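Local atomic coordinates of endoglucanase (PDB entry 5NRM), a protein that binds dockerins through this type I cohesin domain of a cellulosomal scaffoldin and, as a whole protein, probably hydrolyses beta-1,4-glucosidic linkages in cellulose. Residues L5-V10 / V18-K23; F37-D42 / A111-S116; L46-G51 / L97-K102; S55-P60 / G92-L97. One frame throughout, in Å; residues are numbered along the deposited sequence.

Contact 1: residues L5-V10 / V18-K23; sequences LSIDTV and VVVPVK
Strand 5-7 and strand 18-23 run antiparallel as arms of a beta hairpin, their axes 4.7 Å apart, with Ser6 and Lys23 as a hydrogen-bonded pair and Ile7 and Val22 as the non-hydrogen-bonded pair beside it. Lys23 N donates to Ser6 O over 2.7 Å, nearly straight at 170°, and Asp8 N carries the bonding on to Pro21 O. On the face bearing Ile7 and Val22, Leu5 lies alongside Val22, CD1 to CG1 at 3.7 Å. Ile7 directs CG2, anti to its backbone N, obliquely across Val20, where it meets CG1 at 3.5 Å. Farther on, Val10 CG1 and Pro21 CD meet tip to tip. Leu5 and Ile7 also touch strand 110-116, tying the hairpin into the interior of the domain. The Ser6 face is polar. With chi1 -63° and chi2 extended, Lys23 lays CD 3.3 Å from Asp8 OD1; the bend at chi3 (95°) then directs CE and NZ, and NZ stays 4.5 Å from that oxygen, too far for a salt bridge. A water donates to Asp8 OD2 and accepts from Lys23 NZ, so the opposite charges are linked through solvent and their mutual attraction is probably softened accordingly.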
loop_
_atom_site.group_PDB
_atom_site.type_symbol
_atom_site.label_atom_id
_atom_site.label_comp_id
_atom_site.label_asym_id
_atom_site.label_seq_id
_atom_site.Cartn_x
_atom_site.Cartn_y
_atom_site.Cartn_z
ATOM N N LEU A 5 7.905 -8.938 -2.858
ATOM C CA LEU A 5 6.770 -8.208 -3.442
ATOM C C LEU A 5 6.922 -8.289 -4.943
ATOM O O LEU A 5 7.908 -7.799 -5.507
ATOM C CB LEU A 5 6.831 -6.763 -2.949
ATOM C CG LEU A 5 5.947 -5.747 -3.644
ATOM C CD1 LEU A 5 4.453 -6.179 -3.541
ATOM C CD2 LEU A 5 6.117 -4.294 -3.202
ATOM N N SER A 6 5.944 -8.891 -5.635
ATOM C CA SER A 6 6.022 -9.091 -7.058
ATOM C C SER A 6 4.754 -8.739 -7.773
ATOM O O SER A 6 3.623 -8.817 -7.238
ATOM C CB SER A 6 6.415 -10.510 -7.395
ATOM O OG SER A 6 5.413 -11.439 -6.987
ATOM N N ILE A 7 4.923 -8.314 -8.998
ATOM C CA ILE A 7 3.796 -8.039 -9.877
ATOM C C ILE A 7 3.865 -9.021 -11.009
ATOM O O ILE A 7 4.911 -9.233 -11.592
ATOM C CB ILE A 7 3.838 -6.592 -10.428
ATOM C CG1 ILE A 7 3.955 -5.642 -9.248
ATOM C CG2 ILE A 7 2.635 -6.360 -11.364
ATOM C CD1 ILE A 7 4.058 -4.191 -9.654
ATOM N N ASP A 8 2.767 -9.720 -11.231
ATOM C CA ASP A 8 2.701 -10.690 -12.326
ATOM C C ASP A 8 2.920 -10.040 -13.696
ATOM O O ASP A 8 2.649 -8.856 -13.934
ATOM C CB ASP A 8 1.386 -11.467 -12.374
ATOM C CG ASP A 8 1.232 -12.528 -11.261
ATOM O OD1 ASP A 8 2.137 -12.745 -10.409
ATOM O OD2 ASP A 8 0.127 -13.136 -11.286
ATOM N N THR A 9 3.416 -10.896 -14.578
ATOM C CA THR A 9 3.384 -10.613 -16.000
ATOM C C THR A 9 2.223 -11.414 -16.587
ATOM O O THR A 9 2.212 -12.678 -16.459
ATOM C CB THR A 9 4.688 -11.045 -16.659
ATOM O OG1 THR A 9 5.753 -10.216 -16.148
ATOM C CG2 THR A 9 4.631 -10.879 -18.169
ATOM N N VAL A 10 1.255 -10.710 -17.185
ATOM C CA VAL A 10 0.010 -11.360 -17.600
ATOM C C VAL A 10 -0.150 -11.065 -19.088
ATOM O O VAL A 10 0.230 -10.005 -19.585
ATOM C CB VAL A 10 -1.237 -10.820 -16.838
ATOM C CG1 VAL A 10 -1.096 -11.032 -15.321
ATOM C CG2 VAL A 10 -1.446 -9.393 -17.136
ATOM N N VAL A 18 -8.183 -6.664 -18.325
ATOM C CA VAL A 18 -7.170 -7.576 -17.762
ATOM C C VAL A 18 -6.986 -7.291 -16.274
ATOM O O VAL A 18 -7.153 -6.180 -15.816
ATOM C CB VAL A 18 -5.821 -7.329 -18.511
ATOM C CG1 VAL A 18 -5.272 -5.944 -18.229
ATOM C CG2 VAL A 18 -4.764 -8.405 -18.254
ATOM N N VAL A 19 -6.650 -8.334 -15.528
ATOM C CA VAL A 19 -6.334 -8.238 -14.100
ATOM C C VAL A 19 -4.850 -8.523 -13.954
ATOM O O VAL A 19 -4.297 -9.507 -14.510
ATOM C CB VAL A 19 -7.176 -9.220 -13.256
ATOM C CG1 VAL A 19 -6.859 -9.079 -11.776
ATOM C CG2 VAL A 19 -8.641 -8.949 -13.533
ATOM N N VAL A 20 -4.167 -7.686 -13.174
ATOM C CA VAL A 20 -2.717 -7.825 -12.874
ATOM C C VAL A 20 -2.550 -8.032 -11.367
ATOM O O VAL A 20 -2.826 -7.087 -10.605
ATOM C CB VAL A 20 -1.943 -6.576 -13.301
ATOM C CG1 VAL A 20 -0.471 -6.791 -12.978
ATOM C CG2 VAL A 20 -2.113 -6.327 -14.820
ATOM N N PRO A 21 -2.249 -9.258 -10.970
ATOM C CA PRO A 21 -2.072 -9.543 -9.529
ATOM C C PRO A 21 -0.732 -8.988 -9.045
ATOM O O PRO A 21 0.313 -9.025 -9.725
ATOM C CB PRO A 21 -2.159 -11.068 -9.471
ATOM C CG PRO A 21 -2.882 -11.484 -10.718
ATOM C CD PRO A 21 -2.412 -10.519 -11.735
ATOM N N VAL A 22 -0.778 -8.469 -7.804
ATOM C CA VAL A 22 0.397 -8.082 -7.000
ATOM C C VAL A 22 0.458 -9.010 -5.812
ATOM O O VAL A 22 -0.551 -9.201 -5.101
ATOM C CB VAL A 22 0.251 -6.616 -6.514
ATOM C CG1 VAL A 22 1.455 -6.220 -5.687
ATOM C CG2 VAL A 22 0.027 -5.643 -7.656
ATOM N N LYS A 23 1.598 -9.654 -5.635
ATOM C CA LYS A 23 1.696 -10.799 -4.706
ATOM C C LYS A 23 2.784 -10.548 -3.656
ATOM O O LYS A 23 3.743 -9.777 -3.893
ATOM C CB LYS A 23 2.048 -12.044 -5.463
ATOM C CG LYS A 23 0.989 -12.454 -6.470
ATOM C CD LYS A 23 1.440 -13.634 -7.327
ATOM C CE LYS A 23 0.902 -14.867 -6.694
ATOM N NZ LYS A 23 1.297 -16.025 -7.479
HETATM O O HOH W 1 5.874 -12.180 -4.420
HETATM O O HOH W 2 -0.689 -15.236 -9.865
#

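Contact 2: residues F37-D42 / A111-S116; sequences FTVTYD and AEVSIS
Strands 34-41 and 110-116 are antiparallel neighbours in the cohesin jelly roll, and their side chains divide between an apolar face and a more polar one. Phe37, Val39, Tyr41, Val113 and Ile115 occupy the apolar face. Ile115 turns both torsions near -57°, which swings CD1 toward the neighbouring strand until it stands 3.8 Å from Phe37 CD1, oblique to the ring; Val39 CG2 lies at the edge of that ring, in its plane. The other Val39 branch, CG1, is anti to the backbone N and crosses Val113 obliquely, with 3.7 Å between the two CG1 atoms. Tyr41 CB touches Val113 CG2; with CG in the crowded position between N and the carbonyl carbon (chi1 64°), the ring leads away toward Phe99, its OH bonded to Gly72 N. On the reverse face Thr40 brings CG2 to within 3.5 Å of Ser116 CB, and Thr38 OG1 bonds to Lys75. Beneath these side chains Thr40 and Ser114 exchange a reciprocal pair of backbone bonds: Thr40 N reaches Ser114 O at 2.8 Å, nearly along the carbonyl axis, and Ser114 N approaches Thr40 O in the carbonyl plane. At the far end one water donates to Asp42 OD2 at 2.7 Å and accepts from Glu112 N at 3.0 Å.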
loop_
_atom_site.group_PDB
_atom_site.type_symbol
_atom_site.label_atom_id
_atom_site.label_comp_id
_atom_site.label_asym_id
_atom_site.label_seq_id
_atom_site.Cartn_x
_atom_site.Cartn_y
_atom_site.Cartn_z
ATOM N N PHE A 37 2.799 1.186 -0.572
ATOM C CA PHE A 37 3.686 1.273 -1.755
ATOM C C PHE A 37 2.938 1.909 -2.895
ATOM O O PHE A 37 1.708 2.042 -2.839
ATOM C CB PHE A 37 4.314 -0.076 -2.152
ATOM C CG PHE A 37 3.331 -1.175 -2.446
ATOM C CD1 PHE A 37 2.725 -1.342 -3.667
ATOM C CD2 PHE A 37 2.961 -2.067 -1.428
ATOM C CE1 PHE A 37 1.856 -2.392 -3.902
ATOM C CE2 PHE A 37 2.128 -3.126 -1.643
ATOM C CZ PHE A 37 1.540 -3.281 -2.890
ATOM N N THR A 38 3.744 2.351 -3.869
ATOM C CA THR A 38 3.232 2.993 -5.070
ATOM C C THR A 38 3.391 1.986 -6.194
ATOM O O THR A 38 4.407 1.336 -6.319
ATOM C CB THR A 38 4.040 4.227 -5.403
ATOM O OG1 THR A 38 3.918 5.192 -4.374
ATOM C CG2 THR A 38 3.593 4.921 -6.708
ATOM N N VAL A 39 2.359 1.909 -7.061
ATOM C CA VAL A 39 2.387 1.157 -8.334
ATOM C C VAL A 39 2.247 2.111 -9.502
ATOM O O VAL A 39 1.310 2.878 -9.525
ATOM C CB VAL A 39 1.292 0.075 -8.417
ATOM C CG1 VAL A 39 1.400 -0.670 -9.751
ATOM C CG2 VAL A 39 1.346 -0.869 -7.249
ATOM N N THR A 40 3.206 2.094 -10.384
ATOM C CA THR A 40 3.161 2.820 -11.654
ATOM C C THR A 40 2.761 1.855 -12.744
ATOM O O THR A 40 3.061 0.666 -12.699
ATOM C CB THR A 40 4.417 3.615 -11.963
ATOM O OG1 THR A 40 5.518 2.744 -11.966
ATOM C CG2 THR A 40 4.592 4.677 -10.906
ATOM N N TYR A 41 2.098 2.391 -13.765
ATOM C CA TYR A 41 1.687 1.586 -14.937
ATOM C C TYR A 41 1.784 2.436 -16.161
ATOM O O TYR A 41 1.629 3.687 -16.120
ATOM C CB TYR A 41 0.325 0.946 -14.700
ATOM C CG TYR A 41 -0.783 1.942 -14.543
ATOM C CD1 TYR A 41 -1.509 2.420 -15.678
ATOM C CD2 TYR A 41 -1.136 2.441 -13.298
ATOM C CE1 TYR A 41 -2.488 3.390 -15.535
ATOM C CE2 TYR A 41 -2.107 3.391 -13.160
ATOM C CZ TYR A 41 -2.812 3.875 -14.266
ATOM O OH TYR A 41 -3.788 4.874 -14.145
ATOM N N ASP A 42 1.890 1.765 -17.294
ATOM C CA ASP A 42 2.016 2.515 -18.574
ATOM C C ASP A 42 0.635 2.984 -19.026
ATOM O O ASP A 42 -0.184 2.221 -19.615
ATOM C CB ASP A 42 2.642 1.616 -19.636
ATOM C CG ASP A 42 2.834 2.290 -20.967
ATOM O OD1 ASP A 42 2.329 3.421 -21.139
ATOM O OD2 ASP A 42 3.512 1.666 -21.825
ATOM N N ALA A 111 3.039 -3.405 -21.598
ATOM C CA ALA A 111 2.614 -2.303 -20.719
ATOM C C ALA A 111 3.186 -2.619 -19.343
ATOM O O ALA A 111 2.674 -3.491 -18.654
ATOM C CB ALA A 111 1.119 -2.150 -20.660
ATOM N N GLU A 112 4.248 -1.922 -18.955
ATOM C CA GLU A 112 4.919 -2.160 -17.690
ATOM C C GLU A 112 4.014 -1.781 -16.524
ATOM O O GLU A 112 3.227 -0.779 -16.582
ATOM C CB GLU A 112 6.189 -1.354 -17.600
ATOM C CG GLU A 112 7.262 -1.880 -18.543
ATOM C CD GLU A 112 8.583 -1.194 -18.436
ATOM O OE1 GLU A 112 8.648 -0.216 -17.654
ATOM O OE2 GLU A 112 9.511 -1.658 -19.156
ATOM N N VAL A 113 4.094 -2.583 -15.450
ATOM C CA VAL A 113 3.375 -2.326 -14.213
ATOM C C VAL A 113 4.459 -2.600 -13.128
ATOM O O VAL A 113 4.969 -3.704 -13.050
ATOM C CB VAL A 113 2.168 -3.238 -13.973
ATOM C CG1 VAL A 113 1.439 -2.889 -12.700
ATOM C CG2 VAL A 113 1.173 -3.139 -15.124
ATOM N N SER A 114 4.799 -1.582 -12.344
ATOM C CA SER A 114 6.034 -1.611 -11.525
ATOM C C SER A 114 5.739 -1.042 -10.144
ATOM O O SER A 114 4.894 -0.126 -9.951
ATOM C CB SER A 114 7.078 -0.719 -12.149
ATOM O OG SER A 114 7.297 -1.084 -13.480
ATOM N N ILE A 115 6.554 -1.497 -9.169
ATOM C CA ILE A 115 6.616 -0.764 -7.893
ATOM C C ILE A 115 7.496 0.458 -8.093
ATOM O O ILE A 115 8.525 0.364 -8.800
ATOM C CB ILE A 115 7.191 -1.688 -6.832
ATOM C CG1 ILE A 115 6.394 -2.992 -6.664
ATOM C CG2 ILE A 115 7.292 -0.919 -5.472
ATOM C CD1 ILE A 115 4.903 -2.878 -6.328
ATOM N N SER A 116 7.090 1.603 -7.546
ATOM C CA SER A 116 7.799 2.849 -7.648
ATOM C C SER A 116 8.204 3.366 -6.243
ATOM O O SER A 116 7.407 3.314 -5.350
ATOM C CB SER A 116 6.891 3.896 -8.343
ATOM O OG SER A 116 7.548 5.149 -8.468
HETATM O O HOH W 3 6.542 2.196 -3.009
HETATM O O HOH W 4 5.383 0.035 -20.856
#

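Contact 3: residues L46-G51 / L97-K102; sequences LEYISG and LNFNIK
A classic beta bulge interrupts the antiparallel pairing of strands 46-53 and 92-101 in the cohesin jelly roll, where Ile49 and Ser50 both face Asn98. The Asn98 carbonyl oxygen receives two donors, Ile49 N at 2.9 Å and, weakly, Ser50 N at 3.3 Å, which shifts the register by one residue. Before the bulge, Glu47 and Asn100 form a regular hydrogen-bonded pair. Phe99 is the centre of the apolar face. Leu46 CD1 stands over one side of its ring, 4.1 Å from the centroid and only 6° off the normal, a CH-pi contact. Tyr48, whose CG is anti to the backbone N, directs its ring edge toward the Phe99 face in an offset edge-to-face pair, with centroids 5.8 Å apart and planes at 66°. Ile66 and Lys68 of strand 64-70 touch Tyr48, which sits at the margin of the sandwich interior that buried Phe99 joins. The opposite face carries amides. Asn100 ND2 gives a hydrogen to Glu47 OE1 at 3.2 Å; the acceptor lies in the amide plane, yet the amide meets the carboxylate from above its plane. Ile49 CD1 packs beside the same nitrogen, 3.3 Å from Asn100 ND2. Asn98 ND2 donates to both Ser50 OG and Asp52 OD2, which fixes the turn of that amide. Within the bulge, Asn98 N returns a bond to Ser50 O at 2.8 Å, nearly along the carbonyl axis.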
loop_
_atom_site.group_PDB
_atom_site.type_symbol
_atom_site.label_atom_id
_atom_site.label_comp_id
_atom_site.label_asym_id
_atom_site.label_seq_id
_atom_site.Cartn_x
_atom_site.Cartn_y
_atom_site.Cartn_z
ATOM N N LEU A 46 -2.778 1.371 -20.876
ATOM C CA LEU A 46 -3.694 0.828 -19.913
ATOM C C LEU A 46 -4.519 1.942 -19.318
ATOM O O LEU A 46 -3.980 2.993 -18.902
ATOM C CB LEU A 46 -2.985 0.096 -18.773
ATOM C CG LEU A 46 -2.020 -1.054 -19.100
ATOM C CD1 LEU A 46 -1.278 -1.454 -17.848
ATOM C CD2 LEU A 46 -2.725 -2.245 -19.790
ATOM N N GLU A 47 -5.776 1.647 -19.149
ATOM C CA GLU A 47 -6.739 2.527 -18.441
ATOM C C GLU A 47 -7.075 1.817 -17.099
ATOM O O GLU A 47 -7.664 0.743 -17.106
ATOM C CB GLU A 47 -7.983 2.740 -19.258
ATOM C CG GLU A 47 -9.048 3.574 -18.546
ATOM C CD GLU A 47 -10.500 3.435 -19.130
ATOM O OE1 GLU A 47 -10.914 2.500 -19.907
ATOM O OE2 GLU A 47 -11.330 4.293 -18.686
ATOM N N TYR A 48 -6.661 2.416 -15.974
ATOM C CA TYR A 48 -7.036 1.876 -14.662
ATOM C C TYR A 48 -8.476 2.015 -14.365
ATOM O O TYR A 48 -9.031 3.104 -14.494
ATOM C CB TYR A 48 -6.207 2.535 -13.588
ATOM C CG TYR A 48 -6.481 2.045 -12.189
ATOM C CD1 TYR A 48 -5.984 0.823 -11.776
ATOM C CD2 TYR A 48 -7.203 2.834 -11.271
ATOM C CE1 TYR A 48 -6.158 0.380 -10.511
ATOM C CE2 TYR A 48 -7.378 2.354 -9.996
ATOM C CZ TYR A 48 -6.805 1.161 -9.616
ATOM O OH TYR A 48 -7.010 0.807 -8.268
ATOM N N ILE A 49 -9.095 0.910 -13.978
ATOM C CA ILE A 49 -10.521 0.892 -13.649
ATOM C C ILE A 49 -10.751 0.797 -12.108
ATOM O O ILE A 49 -11.499 1.598 -11.502
ATOM C CB ILE A 49 -11.238 -0.238 -14.381
ATOM C CG1 ILE A 49 -11.081 0.036 -15.907
ATOM C CG2 ILE A 49 -12.704 -0.346 -13.976
ATOM C CD1 ILE A 49 -11.727 1.291 -16.433
ATOM N N SER A 50 -10.080 -0.151 -11.479
ATOM C CA SER A 50 -10.261 -0.354 -10.036
ATOM C C SER A 50 -9.175 -1.275 -9.530
ATOM O O SER A 50 -8.419 -1.915 -10.298
ATOM C CB SER A 50 -11.644 -1.030 -9.788
ATOM O OG SER A 50 -11.667 -2.361 -10.329
ATOM N N GLY A 51 -9.105 -1.367 -8.208
ATOM C CA GLY A 51 -8.155 -2.210 -7.546
ATOM C C GLY A 51 -8.791 -2.844 -6.360
ATOM O O GLY A 51 -9.442 -2.134 -5.577
ATOM N N LEU A 97 -5.253 -5.626 -9.763
ATOM C CA LEU A 97 -5.367 -4.375 -10.415
ATOM C C LEU A 97 -6.156 -4.629 -11.704
ATOM O O LEU A 97 -5.722 -5.407 -12.534
ATOM C CB LEU A 97 -3.994 -3.800 -10.675
ATOM C CG LEU A 97 -3.066 -3.656 -9.467
ATOM C CD1 LEU A 97 -1.717 -3.106 -9.992
ATOM C CD2 LEU A 97 -3.701 -2.798 -8.364
ATOM N N ASN A 98 -7.243 -3.919 -11.864
ATOM C CA ASN A 98 -8.119 -4.084 -13.040
ATOM C C ASN A 98 -7.973 -2.940 -14.033
ATOM O O ASN A 98 -8.185 -1.782 -13.697
ATOM C CB ASN A 98 -9.572 -4.172 -12.576
ATOM C CG ASN A 98 -9.772 -5.226 -11.531
ATOM O OD1 ASN A 98 -9.474 -6.381 -11.808
ATOM N ND2 ASN A 98 -10.355 -4.861 -10.381
ATOM N N PHE A 99 -7.479 -3.258 -15.224
ATOM C CA PHE A 99 -7.327 -2.326 -16.313
ATOM C C PHE A 99 -8.201 -2.704 -17.514
ATOM O O PHE A 99 -8.489 -3.862 -17.738
ATOM C CB PHE A 99 -5.863 -2.393 -16.788
ATOM C CG PHE A 99 -4.856 -1.990 -15.736
ATOM C CD1 PHE A 99 -4.594 -0.647 -15.466
ATOM C CD2 PHE A 99 -4.213 -2.986 -14.993
ATOM C CE1 PHE A 99 -3.601 -0.338 -14.518
ATOM C CE2 PHE A 99 -3.240 -2.675 -14.089
ATOM C CZ PHE A 99 -2.982 -1.337 -13.814
ATOM N N ASN A 100 -8.479 -1.712 -18.375
ATOM C CA ASN A 100 -8.857 -1.946 -19.755
ATOM C C ASN A 100 -7.607 -1.647 -20.603
ATOM O O ASN A 100 -6.946 -0.635 -20.379
ATOM C CB ASN A 100 -9.973 -1.009 -20.132
ATOM C CG ASN A 100 -11.311 -1.380 -19.539
ATOM O OD1 ASN A 100 -11.585 -2.542 -19.241
ATOM N ND2 ASN A 100 -12.125 -0.383 -19.299
ATOM N N ILE A 101 -7.259 -2.544 -21.519
ATOM C CA ILE A 101 -6.191 -2.356 -22.410
ATOM C C ILE A 101 -6.675 -1.503 -23.551
ATOM O O ILE A 101 -7.627 -1.906 -24.262
ATOM C CB ILE A 101 -5.658 -3.710 -22.935
ATOM C CG1 ILE A 101 -5.242 -4.624 -21.789
ATOM C CG2 ILE A 101 -4.437 -3.456 -23.827
ATOM C CD1 ILE A 101 -4.990 -6.057 -22.161
ATOM N N LYS A 102 -5.985 -0.385 -23.848
ATOM C CA LYS A 102 -6.415 0.491 -24.890
ATOM C C LYS A 102 -6.416 -0.258 -26.244
ATOM O O LYS A 102 -5.468 -0.993 -26.555
ATOM C CB LYS A 102 -5.580 1.767 -24.938
ATOM C CG LYS A 102 -5.782 2.537 -23.638
ATOM C CD LYS A 102 -5.036 3.872 -23.663
ATOM C CE LYS A 102 -5.352 4.753 -22.465
ATOM N NZ LYS A 102 -4.503 6.003 -22.502
#

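Contact 4: residues S55-P60 / G92-L97; sequences SIVTNP and GVFANL
Ile56 carries the first shell of this contact. Its N donates to Val93 O over a long 3.3 Å, though the bond is straight at 171° and lies nearly along the carbonyl axis. Placing CG1 in the crowded position between N and the carbonyl carbon (chi1 77°) sets that carbon 3.4 Å from the same Val93 O. CG2 rests 3.6 Å from Gly92 CA, where the glycine offers bare backbone, and CD1 comes to the edge of the Phe94 ring, near its plane. Val57 follows with CG2, which lies 3.3 Å from Phe94 O and approaches the ring obliquely, 3.8 Å from Phe94 CD1. Two waters complete the polar side of the contact: one accepts from Ser55 N and donates to Asn96 OD1, the other joins Ser55 OG to Val93 N. Residues 55-57, the start of loop 55-60 after strand 46-53, lie against the start of strand 92-101 in the cohesin jelly roll, where a classic beta bulge has Phe94 and Ala95 both facing Val22. Phe94 points its CB away from the loop, and its ring, with CG anti to the backbone N, makes an edge-to-face pair with Phe64. Val57 is backed by Phe64 and Phe78, and Ile88 touches both Ile56 and Phe94. Farther along the loop, Thr58 OG1 is hydrogen-bonded to Gly86 O.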
loop_
_atom_site.group_PDB
_atom_site.type_symbol
_atom_site.label_atom_id
_atom_site.label_comp_id
_atom_site.label_asym_id
_atom_site.label_seq_id
_atom_site.Cartn_x
_atom_site.Cartn_y
_atom_site.Cartn_z
ATOM N N SER A 55 -6.728 -12.193 -2.074
ATOM C CA SER A 55 -7.301 -13.187 -1.183
ATOM C C SER A 55 -6.574 -13.308 0.163
ATOM O O SER A 55 -7.204 -13.785 1.130
ATOM C CB SER A 55 -7.401 -14.582 -1.816
ATOM O OG SER A 55 -6.130 -15.129 -1.904
ATOM N N ILE A 56 -5.334 -12.856 0.282
ATOM C CA ILE A 56 -4.615 -12.986 1.534
ATOM C C ILE A 56 -4.939 -11.856 2.514
ATOM O O ILE A 56 -4.494 -11.914 3.676
ATOM C CB ILE A 56 -3.079 -13.030 1.298
ATOM C CG1 ILE A 56 -2.487 -11.641 0.996
ATOM C CG2 ILE A 56 -2.775 -14.146 0.261
ATOM C CD1 ILE A 56 -0.999 -11.631 0.670
ATOM N N VAL A 57 -5.645 -10.812 2.066
ATOM C CA VAL A 57 -5.892 -9.660 2.859
ATOM C C VAL A 57 -7.011 -9.871 3.881
ATOM O O VAL A 57 -8.116 -10.300 3.568
ATOM C CB VAL A 57 -6.159 -8.422 1.942
ATOM C CG1 VAL A 57 -6.545 -7.138 2.730
ATOM C CG2 VAL A 57 -4.972 -8.141 1.039
ATOM N N THR A 58 -6.734 -9.542 5.158
ATOM C CA THR A 58 -7.718 -9.579 6.209
ATOM C C THR A 58 -8.665 -8.377 6.127
ATOM O O THR A 58 -8.265 -7.300 5.774
ATOM C CB THR A 58 -7.051 -9.612 7.582
ATOM O OG1 THR A 58 -6.113 -8.524 7.636
ATOM C CG2 THR A 58 -6.298 -10.975 7.766
ATOM N N ASN A 59 -9.929 -8.651 6.412
ATOM C CA ASN A 59 -10.985 -7.629 6.551
ATOM C C ASN A 59 -10.765 -6.436 5.626
ATOM O O ASN A 59 -10.648 -5.289 6.104
ATOM C CB ASN A 59 -11.019 -7.190 8.001
ATOM C CG ASN A 59 -12.335 -6.558 8.417
ATOM O OD1 ASN A 59 -13.340 -6.768 7.774
ATOM N ND2 ASN A 59 -12.326 -5.809 9.525
ATOM N N PRO A 60 -10.734 -6.682 4.308
ATOM C CA PRO A 60 -10.315 -5.608 3.383
ATOM C C PRO A 60 -11.216 -4.384 3.344
ATOM O O PRO A 60 -10.732 -3.286 3.010
ATOM C CB PRO A 60 -10.298 -6.275 2.028
ATOM C CG PRO A 60 -11.044 -7.535 2.208
ATOM C CD PRO A 60 -10.963 -7.970 3.609
ATOM N N GLY A 92 0.480 -15.082 -1.226
ATOM C CA GLY A 92 -0.455 -15.096 -2.334
ATOM C C GLY A 92 -0.693 -13.711 -2.862
ATOM O O GLY A 92 0.142 -12.815 -2.755
ATOM N N VAL A 93 -1.870 -13.533 -3.442
ATOM C CA VAL A 93 -2.252 -12.320 -4.080
ATOM C C VAL A 93 -2.677 -11.337 -2.993
ATOM O O VAL A 93 -3.577 -11.574 -2.186
ATOM C CB VAL A 93 -3.402 -12.535 -5.143
ATOM C CG1 VAL A 93 -3.749 -11.211 -5.752
ATOM C CG2 VAL A 93 -2.954 -13.474 -6.211
ATOM N N PHE A 94 -2.010 -10.204 -3.037
ATOM C CA PHE A 94 -2.280 -9.055 -2.152
ATOM C C PHE A 94 -3.195 -8.000 -2.761
ATOM O O PHE A 94 -3.976 -7.371 -2.060
ATOM C CB PHE A 94 -0.905 -8.402 -1.784
ATOM C CG PHE A 94 -1.018 -7.187 -0.870
ATOM C CD1 PHE A 94 -1.262 -7.338 0.501
ATOM C CD2 PHE A 94 -0.813 -5.954 -1.348
ATOM C CE1 PHE A 94 -1.306 -6.199 1.292
ATOM C CE2 PHE A 94 -0.902 -4.818 -0.565
ATOM C CZ PHE A 94 -1.093 -4.940 0.763
ATOM N N ALA A 95 -3.068 -7.735 -4.056
ATOM C CA ALA A 95 -3.970 -6.809 -4.770
ATOM C C ALA A 95 -4.205 -7.320 -6.165
ATOM O O ALA A 95 -3.280 -7.857 -6.793
ATOM C CB ALA A 95 -3.403 -5.412 -4.840
ATOM N N ASN A 96 -5.411 -7.100 -6.674
ATOM C CA ASN A 96 -5.762 -7.324 -8.112
ATOM C C ASN A 96 -6.024 -5.974 -8.741
ATOM O O ASN A 96 -6.972 -5.292 -8.296
ATOM C CB ASN A 96 -6.985 -8.241 -8.188
ATOM C CG ASN A 96 -6.651 -9.644 -7.696
ATOM O OD1 ASN A 96 -7.246 -10.145 -6.654
ATOM N ND2 ASN A 96 -5.753 -10.281 -8.384
ATOM N N LEU A 97 -5.253 -5.626 -9.763
ATOM C CA LEU A 97 -5.367 -4.375 -10.415
ATOM C C LEU A 97 -6.156 -4.629 -11.704
ATOM O O LEU A 97 -5.722 -5.407 -12.534
ATOM C CB LEU A 97 -3.994 -3.800 -10.675
ATOM C CG LEU A 97 -3.066 -3.656 -9.467
ATOM C CD1 LEU A 97 -1.717 -3.106 -9.992
ATOM C CD2 LEU A 97 -3.701 -2.798 -8.364
HETATM O O HOH W 5 -6.920 -12.717 -5.000
HETATM O O HOH W 6 -3.755 -15.692 -3.318
#

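In the fold
All four contacts lie in one cohesin domain and reach the same continuous system of strands. Contact 1 closes first along the chain; contact 2 then brings together segments separated by 68 intervening residues, within whose span contact 3 forms, and contact 4 lies within the span of contact 3. Strand 92-101 serves both contacts 3 and 4, which share Leu97 although their centres are about 17 Å apart, and it pairs with strand 17-25 of contact 1. Contacts 1 and 2, about 10 Å apart between centres, meet where Ile7 and Leu5 pack on Ile115. Tyr41 against Phe99 joins contacts 2 and 3, so sequence-distant strands share one jelly-roll interior.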